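PDB 5OL0: putative silent information regulator 2,Putative silent information regulator 2 from Leishmania infantum, which removes acetyl groups from lysines of proteins at the expense of NAD+, probably acting as a zinc-containing class I sirtuin that regulates gene expression. Local coordinates for residues S176-S179 against T180-G183; V189-F192 against G193-L196; I163-N166 against Y167-M171; F200-A203 against L204-A208; F110-L113 against L114-G118. All coordinates share one frame; numbering follows the deposited sequence.

Contact 4 is the most buried of the five and, like contact 5, belongs to a helix packed on the parallel sheet of the Rossmann-type domain; each pairs aromatic and leucine packing on one flank with a histidine-carboxylate hydrogen bond (contact 4) or an arginine-aspartate salt bridge (contact 5) on another. Contacts 1 and 3 lie farther out, their centres about 14 Å apart, in the zinc-binding part. They meet directly, Ser176 OG lying 2.5 Å from Glu169 OE1, but one is a zinc knuckle built on sulfur and backbone N-H groups and the other a regular helix. Contact 2, a turn in the linking loop, receives the substrate peptide and touches contact 4 through Leu196 and Phe201.

Contact 1. Residues S176-S179 against T180-G183; sequences SRCS and TCGG. With ZN (zinc ion), chain E.
Cys178 SG is gripped three ways: it binds the zinc ion at 2.3 Å and accepts two backbone N-H groups, from Thr180 N at 3.5 Å and from Cys181 N at 3.6 Å. Both bonds have the length usual for sulfur and are fairly straight, 155° and 160° at the hydrogen. With SG anti to its own backbone N (chi1 -170°), the thiolate reaches forward over the turn that follows, where these two N-H groups converge. Such bonds would be expected to spread the negative charge of the sulfur and steady its place on the metal. Cys181 SG completes this half of the site, 2.4 Å from the zinc ion, and takes a weak bond from Gly183 N. The backbone closes behind the sulfurs: Cys178 N gives a nearly linear bond to Gly183 O, 2.8 Å long and in the carbonyl plane, while Gly182 N returns a weak one to Cys178 O. Gly182 has positive phi, which lets the chain double back. Outside the turn, the bent Arg177 chain runs alongside the glycines and sets NH1 2.8 Å from Gly182 O, which lies at the edge of the guanidinium, in its plane. Cys154 and Cys157 supply the other two ligands, making this CxxC turn with its N-H...S bonds a zinc knuckle, one half of the Cys4 zinc site characteristic of sirtuins.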
loop_
_atom_site.group_PDB
_atom_site.type_symbol
_atom_site.label_atom_id
_atom_site.label_comp_id
_atom_site.label_asym_id
_atom_site.label_seq_id
_atom_site.Cartn_x
_atom_site.Cartn_y
_atom_site.Cartn_z
ATOM N N SER A 176 -15.457 -10.291 -17.971
ATOM C CA SER A 176 -15.896 -9.124 -18.733
ATOM C C SER A 176 -15.093 -8.854 -19.995
ATOM O O SER A 176 -13.870 -9.107 -20.052
ATOM C CB SER A 176 -15.825 -7.880 -17.859
ATOM O OG SER A 176 -16.667 -8.007 -16.714
ATOM N N ARG A 177 -15.778 -8.306 -20.991
ATOM C CA ARG A 177 -15.193 -8.095 -22.320
ATOM C C ARG A 177 -15.525 -6.717 -22.832
ATOM O O ARG A 177 -16.647 -6.250 -22.674
ATOM C CB ARG A 177 -15.751 -9.128 -23.308
ATOM C CG ARG A 177 -15.306 -10.551 -23.033
ATOM C CD ARG A 177 -13.934 -10.741 -23.676
ATOM N NE ARG A 177 -13.345 -12.058 -23.479
ATOM C CZ ARG A 177 -12.168 -12.449 -23.998
ATOM N NH1 ARG A 177 -11.432 -11.627 -24.752
ATOM N NH2 ARG A 177 -11.702 -13.675 -23.733
ATOM N N CYS A 178 -14.530 -6.079 -23.442
ATOM C CA CYS A 178 -14.621 -4.760 -24.024
ATOM C C CYS A 178 -15.683 -4.722 -25.133
ATOM O O CYS A 178 -15.744 -5.633 -25.935
ATOM C CB CYS A 178 -13.282 -4.454 -24.671
ATOM S SG CYS A 178 -13.022 -2.771 -25.230
ATOM N N SER A 179 -16.485 -3.666 -25.190
ATOM C CA SER A 179 -17.512 -3.508 -26.248
ATOM C C SER A 179 -16.975 -2.758 -27.484
ATOM O O SER A 179 -17.747 -2.354 -28.351
ATOM C CB SER A 179 -18.714 -2.753 -25.697
ATOM O OG SER A 179 -19.127 -3.310 -24.459
ATOM N N THR A 180 -15.664 -2.531 -27.527
ATOM C CA THR A 180 -14.991 -1.905 -28.651
ATOM C C THR A 180 -14.155 -2.954 -29.399
ATOM O O THR A 180 -14.289 -3.073 -30.617
ATOM C CB THR A 180 -14.120 -0.715 -28.193
ATOM O OG1 THR A 180 -14.969 0.346 -27.719
ATOM C CG2 THR A 180 -13.224 -0.196 -29.340
ATOM N N CYS A 181 -13.328 -3.724 -28.680
ATOM C CA CYS A 181 -12.363 -4.635 -29.308
ATOM C C CYS A 181 -12.492 -6.097 -28.895
ATOM O O CYS A 181 -11.686 -6.942 -29.327
ATOM C CB CYS A 181 -10.943 -4.129 -28.981
ATOM S SG CYS A 181 -10.266 -4.590 -27.350
ATOM N N GLY A 182 -13.465 -6.416 -28.033
ATOM C CA GLY A 182 -13.531 -7.755 -27.474
ATOM C C GLY A 182 -12.367 -8.123 -26.556
ATOM O O GLY A 182 -12.245 -9.283 -26.127
ATOM N N GLY A 183 -11.512 -7.163 -26.218
ATOM C CA GLY A 183 -10.490 -7.425 -25.227
ATOM C C GLY A 183 -11.039 -7.798 -23.842
ATOM O O GLY A 183 -12.205 -7.564 -23.505
HETATM ZN ZN ZN E . -10.757 -2.923 -25.767
#

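Contact 2. Residues V189-F192 against G193-L196; sequences VVFF and GENL
Glu194 folds back across the turn onto Val190 and Phe191. Its CB lies 3.2 Å from Phe191 O and also faces Val190 CG1. Beyond CB the chain runs extended past CG, back along the first segment until CD stands beside the amide of Phe191. There OE1 takes the N-H of Phe191, 3.0 Å from Phe191 N, while also brushing Phe191 CB. The donor comes from above the carboxylate, 59° out of its plane. OE1 has a stronger partner in Lys186, whose NZ forms a salt bridge with it, so one oxygen joins a backbone amide and an ammonium group; the charge of Lys186 would favour an ionised carboxylate. The same lysine makes a cation-pi contact with the Phe191 ring.

The backbone beneath is a type II beta turn from Phe191 to Glu194, closed by Glu194 N to Phe191 O at 2.9 Å. Gly193 takes its third position with phi 98°, a backbone shape that suits glycine because a CB would run into Phe192 O. On the other flank Val190 CG1, anti to its backbone N (chi1 -178°), points at Asn195 O, 3.4 Å away, and touches Leu196 CD1 at 4.2 Å.

The bound acetylated peptide runs along this loop: Gly193 and Glu194 bond to its backbone, Val190 O to its modified side chain, and Val189, Phe192 and Leu196 pack on that side chain. The loop lies between strand 185-187 and helix 198-207, with Phe191 and Glu194 resting on helix 78-83.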
loop_
_atom_site.group_PDB
_atom_site.type_symbol
_atom_site.label_atom_id
_atom_site.label_comp_id
_atom_site.label_asym_id
_atom_site.label_seq_id
_atom_site.Cartn_x
_atom_site.Cartn_y
_atom_site.Cartn_z
ATOM N N VAL A 189 -6.526 -2.471 -11.478
ATOM C CA VAL A 189 -5.346 -2.884 -10.705
ATOM C C VAL A 189 -4.180 -2.926 -11.665
ATOM O O VAL A 189 -4.330 -3.413 -12.744
ATOM C CB VAL A 189 -5.538 -4.258 -10.074
ATOM C CG1 VAL A 189 -4.267 -4.712 -9.378
ATOM C CG2 VAL A 189 -6.650 -4.160 -9.053
ATOM N N VAL A 190 -3.025 -2.377 -11.281
ATOM C CA VAL A 190 -1.814 -2.510 -12.073
ATOM C C VAL A 190 -1.299 -3.965 -11.926
ATOM O O VAL A 190 -1.008 -4.441 -10.825
ATOM C CB VAL A 190 -0.730 -1.487 -11.669
ATOM C CG1 VAL A 190 0.533 -1.625 -12.574
ATOM C CG2 VAL A 190 -1.245 -0.067 -11.769
ATOM N N PHE A 191 -1.192 -4.673 -13.044
ATOM C CA PHE A 191 -0.675 -6.043 -13.029
ATOM C C PHE A 191 0.817 -6.015 -13.316
ATOM O O PHE A 191 1.351 -5.041 -13.923
ATOM C CB PHE A 191 -1.374 -6.894 -14.099
ATOM C CG PHE A 191 -2.667 -7.520 -13.652
ATOM C CD1 PHE A 191 -3.494 -6.911 -12.705
ATOM C CD2 PHE A 191 -3.068 -8.741 -14.184
ATOM C CE1 PHE A 191 -4.671 -7.486 -12.303
ATOM C CE2 PHE A 191 -4.269 -9.309 -13.806
ATOM C CZ PHE A 191 -5.067 -8.690 -12.863
ATOM N N PHE A 192 1.492 -7.092 -12.917
ATOM C CA PHE A 192 2.912 -7.282 -13.335
ATOM C C PHE A 192 3.007 -7.169 -14.867
ATOM O O PHE A 192 2.243 -7.777 -15.598
ATOM C CB PHE A 192 3.492 -8.603 -12.761
ATOM C CG PHE A 192 3.622 -8.587 -11.288
ATOM C CD1 PHE A 192 4.682 -7.915 -10.693
ATOM C CD2 PHE A 192 2.664 -9.160 -10.480
ATOM C CE1 PHE A 192 4.800 -7.820 -9.301
ATOM C CE2 PHE A 192 2.758 -9.073 -9.080
ATOM C CZ PHE A 192 3.834 -8.414 -8.489
ATOM N N GLY A 193 3.839 -6.268 -15.345
ATOM C CA GLY A 193 3.959 -6.028 -16.767
ATOM C C GLY A 193 3.157 -4.849 -17.282
ATOM O O GLY A 193 3.218 -4.533 -18.461
ATOM N N GLU A 194 2.438 -4.157 -16.407
ATOM C CA GLU A 194 1.711 -2.963 -16.805
ATOM C C GLU A 194 2.409 -1.709 -16.312
ATOM O O GLU A 194 3.193 -1.746 -15.342
ATOM C CB GLU A 194 0.314 -2.968 -16.190
ATOM C CG GLU A 194 -0.857 -3.040 -17.114
ATOM C CD GLU A 194 -2.196 -3.017 -16.333
ATOM O OE1 GLU A 194 -2.567 -4.057 -15.680
ATOM O OE2 GLU A 194 -2.877 -1.947 -16.353
ATOM N N ASN A 195 2.036 -0.579 -16.901
ATOM C CA ASN A 195 2.556 0.710 -16.463
ATOM C C ASN A 195 1.937 1.137 -15.141
ATOM O O ASN A 195 0.815 0.861 -14.900
ATOM C CB ASN A 195 2.293 1.792 -17.518
ATOM C CG ASN A 195 3.127 1.585 -18.751
ATOM O OD1 ASN A 195 4.351 1.611 -18.703
ATOM N ND2 ASN A 195 2.463 1.329 -19.852
ATOM N N LEU A 196 2.698 1.766 -14.262
ATOM C CA LEU A 196 2.089 2.356 -13.049
ATOM C C LEU A 196 1.480 3.713 -13.426
ATOM O O LEU A 196 1.891 4.324 -14.420
ATOM C CB LEU A 196 3.123 2.577 -11.960
ATOM C CG LEU A 196 3.366 1.364 -11.066
ATOM C CD1 LEU A 196 4.164 0.268 -11.816
ATOM C CD2 LEU A 196 4.126 1.807 -9.785
#

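Contact 3. Residues I163-N166 against Y167-M171; sequences IEQN and YLEAM
Gln165 and Glu169 make the polar side-chain link, one helical turn apart. Gln165 NE2 donates to Glu169 OE2 over 2.6 Å, a short bond that is fairly straight. The acceptor lies in the plane of the Gln165 amide, but the amide approaches from above the carboxylate, 46° out of its plane, and the two flat groups stand 83° apart. Gln165 leads off with CG anti to the backbone N (chi1 -176°) and stays extended, while Glu169 starts with CG beside its backbone N and is likewise extended, which brings the two ends together alongside the helix. The other oxygen, Glu169 OE1, is hydrogen-bonded to Ser176 OG, its stronger partner; the same hydroxyl is also hydrogen-bonded to Asn166 OD1, which bonds to Tyr89 OH as well.

The backbone bonds are those of a regular alpha-helix: Tyr167 N to Ile163 O at 2.8 Å, Leu168 N to Glu164 O, Glu169 N to Gln165 O, and Ala170 N to Asn166 O at 2.9 Å.

As in any helix, side-chain carbons lie close to the carbonyls one turn back. Tyr167 CB lies 3.3 Å from Ile163 O, Leu168 CG lies 3.4 Å from Glu164 O, and Ala170 CB rests on Asn166 O. The Tyr167 ring, by contrast, leads outward to an edge-to-face stack with Trp98.

This i to i+4 glutamine-glutamate pair lies on the helix between strand 160-161 and the second cysteine pair, in the small zinc-binding part of the sirtuin fold.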
loop_
_atom_site.group_PDB
_atom_site.type_symbol
_atom_site.label_atom_id
_atom_site.label_comp_id
_atom_site.label_asym_id
_atom_site.label_seq_id
_atom_site.Cartn_x
_atom_site.Cartn_y
_atom_site.Cartn_z
ATOM N N ILE A 163 -17.662 -0.375 -13.670
ATOM C CA ILE A 163 -17.215 -1.171 -12.555
ATOM C C ILE A 163 -18.352 -1.996 -11.969
ATOM O O ILE A 163 -18.146 -3.090 -11.438
ATOM C CB ILE A 163 -16.543 -0.309 -11.436
ATOM C CG1 ILE A 163 -15.874 -1.191 -10.386
ATOM C CG2 ILE A 163 -17.514 0.654 -10.747
ATOM C CD1 ILE A 163 -14.803 -2.079 -10.975
ATOM N N GLU A 164 -19.546 -1.444 -11.999
ATOM C CA GLU A 164 -20.731 -2.152 -11.511
ATOM C C GLU A 164 -21.022 -3.354 -12.409
ATOM O O GLU A 164 -21.273 -4.409 -11.917
ATOM C CB GLU A 164 -21.893 -1.130 -11.477
ATOM C CG GLU A 164 -23.234 -1.634 -10.990
ATOM C CD GLU A 164 -24.040 -0.551 -10.245
ATOM O OE1 GLU A 164 -24.068 0.649 -10.651
ATOM O OE2 GLU A 164 -24.608 -0.898 -9.185
ATOM N N GLN A 165 -20.935 -3.181 -13.729
ATOM C CA GLN A 165 -21.042 -4.288 -14.654
ATOM C C GLN A 165 -19.947 -5.314 -14.421
ATOM O O GLN A 165 -20.227 -6.519 -14.380
ATOM C CB GLN A 165 -21.038 -3.827 -16.099
ATOM C CG GLN A 165 -21.239 -5.002 -16.996
ATOM C CD GLN A 165 -21.214 -4.708 -18.443
ATOM O OE1 GLN A 165 -21.248 -3.550 -18.908
ATOM N NE2 GLN A 165 -21.175 -5.782 -19.201
ATOM N N ASN A 166 -18.712 -4.835 -14.234
ATOM C CA ASN A 166 -17.587 -5.733 -14.020
ATOM C C ASN A 166 -17.756 -6.551 -12.734
ATOM O O ASN A 166 -17.451 -7.706 -12.707
ATOM C CB ASN A 166 -16.261 -4.960 -14.020
ATOM C CG ASN A 166 -15.050 -5.866 -13.897
ATOM O OD1 ASN A 166 -14.925 -6.931 -14.559
ATOM N ND2 ASN A 166 -14.172 -5.480 -13.036
ATOM N N TYR A 167 -18.263 -5.924 -11.694
ATOM C CA TYR A 167 -18.562 -6.553 -10.421
ATOM C C TYR A 167 -19.635 -7.647 -10.593
ATOM O O TYR A 167 -19.459 -8.762 -10.147
ATOM C CB TYR A 167 -19.022 -5.479 -9.404
ATOM C CG TYR A 167 -19.740 -6.077 -8.194
ATOM C CD1 TYR A 167 -19.029 -6.596 -7.130
ATOM C CD2 TYR A 167 -21.112 -6.177 -8.177
ATOM C CE1 TYR A 167 -19.678 -7.201 -6.064
ATOM C CE2 TYR A 167 -21.774 -6.771 -7.119
ATOM C CZ TYR A 167 -21.057 -7.261 -6.054
ATOM O OH TYR A 167 -21.742 -7.875 -5.020
ATOM N N LEU A 168 -20.716 -7.312 -11.276
ATOM C CA LEU A 168 -21.821 -8.246 -11.434
ATOM C C LEU A 168 -21.391 -9.447 -12.286
ATOM O O LEU A 168 -21.696 -10.606 -11.951
ATOM C CB LEU A 168 -23.023 -7.543 -12.072
ATOM C CG LEU A 168 -23.751 -6.597 -11.112
ATOM C CD1 LEU A 168 -24.872 -5.900 -11.813
ATOM C CD2 LEU A 168 -24.265 -7.363 -9.915
ATOM N N GLU A 169 -20.641 -9.170 -13.345
ATOM C CA GLU A 169 -20.109 -10.248 -14.184
ATOM C C GLU A 169 -19.119 -11.138 -13.437
ATOM O O GLU A 169 -19.269 -12.369 -13.385
ATOM C CB GLU A 169 -19.537 -9.682 -15.467
ATOM C CG GLU A 169 -20.628 -9.376 -16.469
ATOM C CD GLU A 169 -20.133 -8.633 -17.692
ATOM O OE1 GLU A 169 -18.927 -8.332 -17.825
ATOM O OE2 GLU A 169 -20.973 -8.320 -18.528
ATOM N N ALA A 170 -18.155 -10.513 -12.772
ATOM C CA ALA A 170 -17.156 -11.263 -12.053
ATOM C C ALA A 170 -17.761 -12.131 -11.009
ATOM O O ALA A 170 -17.394 -13.312 -10.928
ATOM C CB ALA A 170 -16.062 -10.387 -11.439
ATOM N N MET A 171 -18.671 -11.572 -10.200
ATOM C CA MET A 171 -19.215 -12.313 -9.066
ATOM C C MET A 171 -20.192 -13.405 -9.490
ATOM O O MET A 171 -20.544 -14.268 -8.696
ATOM C CB MET A 171 -19.896 -11.365 -8.096
ATOM C CG MET A 171 -18.957 -10.364 -7.477
ATOM S SD MET A 171 -17.784 -11.104 -6.375
ATOM C CE MET A 171 -18.842 -11.450 -4.980
#

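Contact 4. Residues F200-A203 against L204-A208; sequences FFDA and LHHDA
The Asp202 carboxylate and the His206 ring stand almost perpendicular, their planes 82° apart. Asp202 OD1 lies at the edge of the imidazole, in its plane, and accepts His206 ND1 at 3.1 Å; the donor comes from above the carboxylate, 66° out of its plane. Asp202 CG anti to its backbone N (chi1 -174°) swings the acid forward along the helix to meet this ring. Among the aromatics, Phe200 CD2 sits 3.6 Å above the centre of one face of the Phe201 ring, while Phe201 CE1 lies at the edge of the Phe200 ring, in its plane. Phe201 CB meets His205 CE1 at 4.0 Å, the two side chains pointing the same way, while Phe200 CE2 packs on Leu204 CD2.

The backbone widens at 204-207: Ala203 O accepts both Ala208 N, nearly straight at 2.9 Å, and Asp207 N at 3.0 Å, a pi-type turn. Asp207 OD2 lies 4.1 Å from Asp202 OD2, and Arg122 forms a salt bridge with each, which would offset their like charges. Through Arg122, and through Ala203 touching Cys124, helix 198-207 lies on strand 120-125, while Phe200 touches the loops at Ala145, Pro225 and Leu229.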
loop_
_atom_site.group_PDB
_atom_site.type_symbol
_atom_site.label_atom_id
_atom_site.label_comp_id
_atom_site.label_asym_id
_atom_site.label_seq_id
_atom_site.Cartn_x
_atom_site.Cartn_y
_atom_site.Cartn_z
ATOM N N PHE A 200 2.304 8.008 -9.531
ATOM C CA PHE A 200 3.429 7.309 -8.868
ATOM C C PHE A 200 4.748 7.960 -9.206
ATOM O O PHE A 200 5.566 8.249 -8.329
ATOM C CB PHE A 200 3.494 5.822 -9.227
ATOM C CG PHE A 200 4.749 5.210 -8.773
ATOM C CD1 PHE A 200 4.915 4.871 -7.451
ATOM C CD2 PHE A 200 5.840 5.129 -9.632
ATOM C CE1 PHE A 200 6.103 4.366 -7.001
ATOM C CE2 PHE A 200 7.026 4.607 -9.189
ATOM C CZ PHE A 200 7.165 4.217 -7.876
ATOM N N PHE A 201 4.961 8.247 -10.486
ATOM C CA PHE A 201 6.236 8.874 -10.910
ATOM C C PHE A 201 6.423 10.318 -10.409
ATOM O O PHE A 201 7.545 10.731 -10.098
ATOM C CB PHE A 201 6.403 8.731 -12.435
ATOM C CG PHE A 201 6.527 7.293 -12.841
ATOM C CD1 PHE A 201 7.715 6.619 -12.584
ATOM C CD2 PHE A 201 5.438 6.595 -13.364
ATOM C CE1 PHE A 201 7.825 5.263 -12.852
ATOM C CE2 PHE A 201 5.542 5.240 -13.648
ATOM C CZ PHE A 201 6.753 4.571 -13.389
ATOM N N ASP A 202 5.309 11.017 -10.278
ATOM C CA ASP A 202 5.271 12.365 -9.609
ATOM C C ASP A 202 5.792 12.242 -8.176
ATOM O O ASP A 202 6.706 12.945 -7.747
ATOM C CB ASP A 202 3.817 12.847 -9.615
ATOM C CG ASP A 202 3.663 14.258 -9.109
ATOM O OD1 ASP A 202 3.993 15.176 -9.872
ATOM O OD2 ASP A 202 3.257 14.453 -7.936
ATOM N N ALA A 203 5.268 11.244 -7.473
ATOM C CA ALA A 203 5.706 11.006 -6.132
ATOM C C ALA A 203 7.176 10.600 -6.046
ATOM O O ALA A 203 7.892 11.122 -5.249
ATOM C CB ALA A 203 4.799 10.006 -5.458
ATOM N N LEU A 204 7.627 9.717 -6.918
ATOM C CA LEU A 204 9.040 9.279 -6.900
ATOM C C LEU A 204 10.076 10.354 -7.228
ATOM O O LEU A 204 11.158 10.409 -6.621
ATOM C CB LEU A 204 9.229 8.145 -7.916
ATOM C CG LEU A 204 10.624 7.470 -7.986
ATOM C CD1 LEU A 204 10.855 6.656 -6.739
ATOM C CD2 LEU A 204 10.769 6.604 -9.260
ATOM N N HIS A 205 9.761 11.151 -8.244
ATOM C CA HIS A 205 10.681 12.163 -8.743
ATOM C C HIS A 205 10.558 13.440 -7.961
ATOM O O HIS A 205 11.542 14.112 -7.835
ATOM C CB HIS A 205 10.411 12.480 -10.241
ATOM C CG HIS A 205 10.611 11.312 -11.129
ATOM N ND1 HIS A 205 9.819 11.073 -12.230
ATOM C CD2 HIS A 205 11.442 10.247 -11.018
ATOM C CE1 HIS A 205 10.203 9.945 -12.798
ATOM N NE2 HIS A 205 11.169 9.416 -12.071
ATOM N N HIS A 206 9.358 13.769 -7.462
ATOM C CA HIS A 206 9.091 15.081 -6.830
ATOM C C HIS A 206 8.844 15.042 -5.369
ATOM O O HIS A 206 9.248 15.949 -4.712
ATOM C CB HIS A 206 7.907 15.803 -7.496
ATOM C CG HIS A 206 8.078 15.940 -8.980
ATOM N ND1 HIS A 206 7.031 15.793 -9.863
ATOM C CD2 HIS A 206 9.188 16.077 -9.736
ATOM C CE1 HIS A 206 7.476 15.921 -11.100
ATOM N NE2 HIS A 206 8.774 16.088 -11.053
ATOM N N ASP A 207 8.121 14.058 -4.842
ATOM C CA ASP A 207 7.893 14.062 -3.392
ATOM C C ASP A 207 9.066 13.456 -2.655
ATOM O O ASP A 207 9.584 14.017 -1.686
ATOM C CB ASP A 207 6.630 13.311 -3.042
ATOM C CG ASP A 207 5.387 14.016 -3.485
ATOM O OD1 ASP A 207 5.254 15.189 -3.145
ATOM O OD2 ASP A 207 4.509 13.396 -4.124
ATOM N N ALA A 208 9.443 12.230 -3.022
ATOM C CA ALA A 208 10.433 11.512 -2.149
ATOM C C ALA A 208 11.746 12.263 -1.996
ATOM O O ALA A 208 12.365 12.275 -0.914
ATOM C CB ALA A 208 10.655 10.093 -2.684
#

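Contact 5. Residues F110-L113 against L114-G118; sequences FIRL and LQDEG
Regular i to i+4 bonds carry the helix from Phe110 O, met by Leu114 N at 2.9 Å, to Leu113 O, met by Glu117 N at 2.9 Å. On one flank Leu114 lies over a face of the Phe110 ring, its CG 4.0 Å above the plane and offset toward the rim. Both methyls lie on that same side of the ring near its rim, CD1 3.8 Å from Phe110 CE2 and CD2 close to Phe110 CZ. Phe110 presents that face because CG stands anti to its backbone N (chi1 -179°), which turns the ring along the helix toward Leu114. Gly118 leaves helical angles with phi 73° and bonds back into the last turn, its N to Gln115 O at 2.9 Å, in a Schellman motif ahead of strand 120-125. On the polar flank, Arg112 and Asp116 form a salt bridge, Arg112 NE lying 2.9 Å from Asp116 OD2 and 3.4 Å from Asp116 OD1, both weak as hydrogen bonds. The guanidinium and carboxylate planes are perpendicular, 90° apart. Gln115 NE2 comes alongside, 3.7 Å from Arg112 CD, and gives a weak bond to Asp116 OD1. NE2 also bonds to Gly136 O, OE1 to Ser138 N and Arg112 NH2 to Ala135 O, tying this flank to the loop after helix 131-134. Phe110 meets helix 286-296, Leu113 meets helix 300-308, and Ile111 and Leu114 rest on strand 36-40 of the parallel Rossmann-type sheet.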
loop_
_atom_site.group_PDB
_atom_site.type_symbol
_atom_site.label_atom_id
_atom_site.label_comp_id
_atom_site.label_asym_id
_atom_site.label_seq_id
_atom_site.Cartn_x
_atom_site.Cartn_y
_atom_site.Cartn_z
ATOM N N PHE A 110 -4.902 6.961 10.923
ATOM C CA PHE A 110 -3.738 7.748 11.316
ATOM C C PHE A 110 -3.224 8.627 10.176
ATOM O O PHE A 110 -2.858 9.757 10.376
ATOM C CB PHE A 110 -2.626 6.844 11.870
ATOM C CG PHE A 110 -1.402 7.589 12.317
ATOM C CD1 PHE A 110 -1.442 8.387 13.447
ATOM C CD2 PHE A 110 -0.190 7.468 11.641
ATOM C CE1 PHE A 110 -0.337 9.094 13.880
ATOM C CE2 PHE A 110 0.951 8.138 12.095
ATOM C CZ PHE A 110 0.873 8.980 13.206
ATOM N N ILE A 111 -3.133 8.056 8.987
ATOM C CA ILE A 111 -2.645 8.809 7.891
ATOM C C ILE A 111 -3.583 10.005 7.594
ATOM O O ILE A 111 -3.149 11.089 7.204
ATOM C CB ILE A 111 -2.475 7.849 6.633
ATOM C CG1 ILE A 111 -1.432 6.777 6.901
ATOM C CG2 ILE A 111 -2.098 8.671 5.434
ATOM C CD1 ILE A 111 -1.374 5.678 5.847
ATOM N N ARG A 112 -4.882 9.755 7.652
ATOM C CA ARG A 112 -5.813 10.812 7.564
ATOM C C ARG A 112 -5.517 11.888 8.613
ATOM O O ARG A 112 -5.569 13.099 8.296
ATOM C CB ARG A 112 -7.214 10.276 7.722
ATOM C CG ARG A 112 -8.316 11.300 7.982
ATOM C CD ARG A 112 -8.442 12.233 6.832
ATOM N NE ARG A 112 -9.480 13.251 7.025
ATOM C CZ ARG A 112 -10.825 13.051 6.999
ATOM N NH1 ARG A 112 -11.641 14.094 7.134
ATOM N NH2 ARG A 112 -11.382 11.846 6.861
ATOM N N LEU A 113 -5.271 11.492 9.849
ATOM C CA LEU A 113 -4.886 12.501 10.854
ATOM C C LEU A 113 -3.636 13.266 10.471
ATOM O O LEU A 113 -3.608 14.474 10.675
ATOM C CB LEU A 113 -4.677 11.892 12.208
ATOM C CG LEU A 113 -5.911 11.222 12.803
ATOM C CD1 LEU A 113 -5.514 10.748 14.203
ATOM C CD2 LEU A 113 -7.166 12.090 12.818
ATOM N N LEU A 114 -2.603 12.592 9.913
ATOM C CA LEU A 114 -1.426 13.352 9.517
ATOM C C LEU A 114 -1.828 14.408 8.489
ATOM O O LEU A 114 -1.334 15.499 8.525
ATOM C CB LEU A 114 -0.331 12.474 8.919
ATOM C CG LEU A 114 0.294 11.475 9.908
ATOM C CD1 LEU A 114 1.331 10.585 9.202
ATOM C CD2 LEU A 114 0.927 12.217 11.089
ATOM N N GLN A 115 -2.735 14.078 7.588
ATOM C CA GLN A 115 -3.153 15.030 6.574
ATOM C C GLN A 115 -3.839 16.205 7.213
ATOM O O GLN A 115 -3.526 17.351 6.927
ATOM C CB GLN A 115 -4.121 14.385 5.603
ATOM C CG GLN A 115 -4.936 15.314 4.709
ATOM C CD GLN A 115 -5.902 14.476 3.915
ATOM O OE1 GLN A 115 -5.500 13.687 3.050
ATOM N NE2 GLN A 115 -7.173 14.562 4.266
ATOM N N ASP A 116 -4.773 15.908 8.084
ATOM C CA ASP A 116 -5.497 16.998 8.775
ATOM C C ASP A 116 -4.620 17.873 9.664
ATOM O O ASP A 116 -4.966 19.033 9.878
ATOM C CB ASP A 116 -6.679 16.464 9.527
ATOM C CG ASP A 116 -7.726 15.846 8.572
ATOM O OD1 ASP A 116 -7.636 16.052 7.337
ATOM O OD2 ASP A 116 -8.622 15.126 9.037
ATOM N N GLU A 117 -3.489 17.341 10.128
ATOM C CA GLU A 117 -2.488 18.137 10.855
ATOM C C GLU A 117 -1.554 18.965 9.938
ATOM O O GLU A 117 -0.693 19.688 10.430
ATOM C CB GLU A 117 -1.600 17.212 11.708
ATOM C CG GLU A 117 -2.312 16.560 12.846
ATOM C CD GLU A 117 -2.469 17.558 13.991
ATOM O OE1 GLU A 117 -1.463 17.900 14.670
ATOM O OE2 GLU A 117 -3.601 18.040 14.191
ATOM N N GLY A 118 -1.653 18.804 8.624
ATOM C CA GLY A 118 -0.754 19.457 7.698
ATOM C C GLY A 118 0.657 18.849 7.699
ATOM O O GLY A 118 1.616 19.577 7.416
#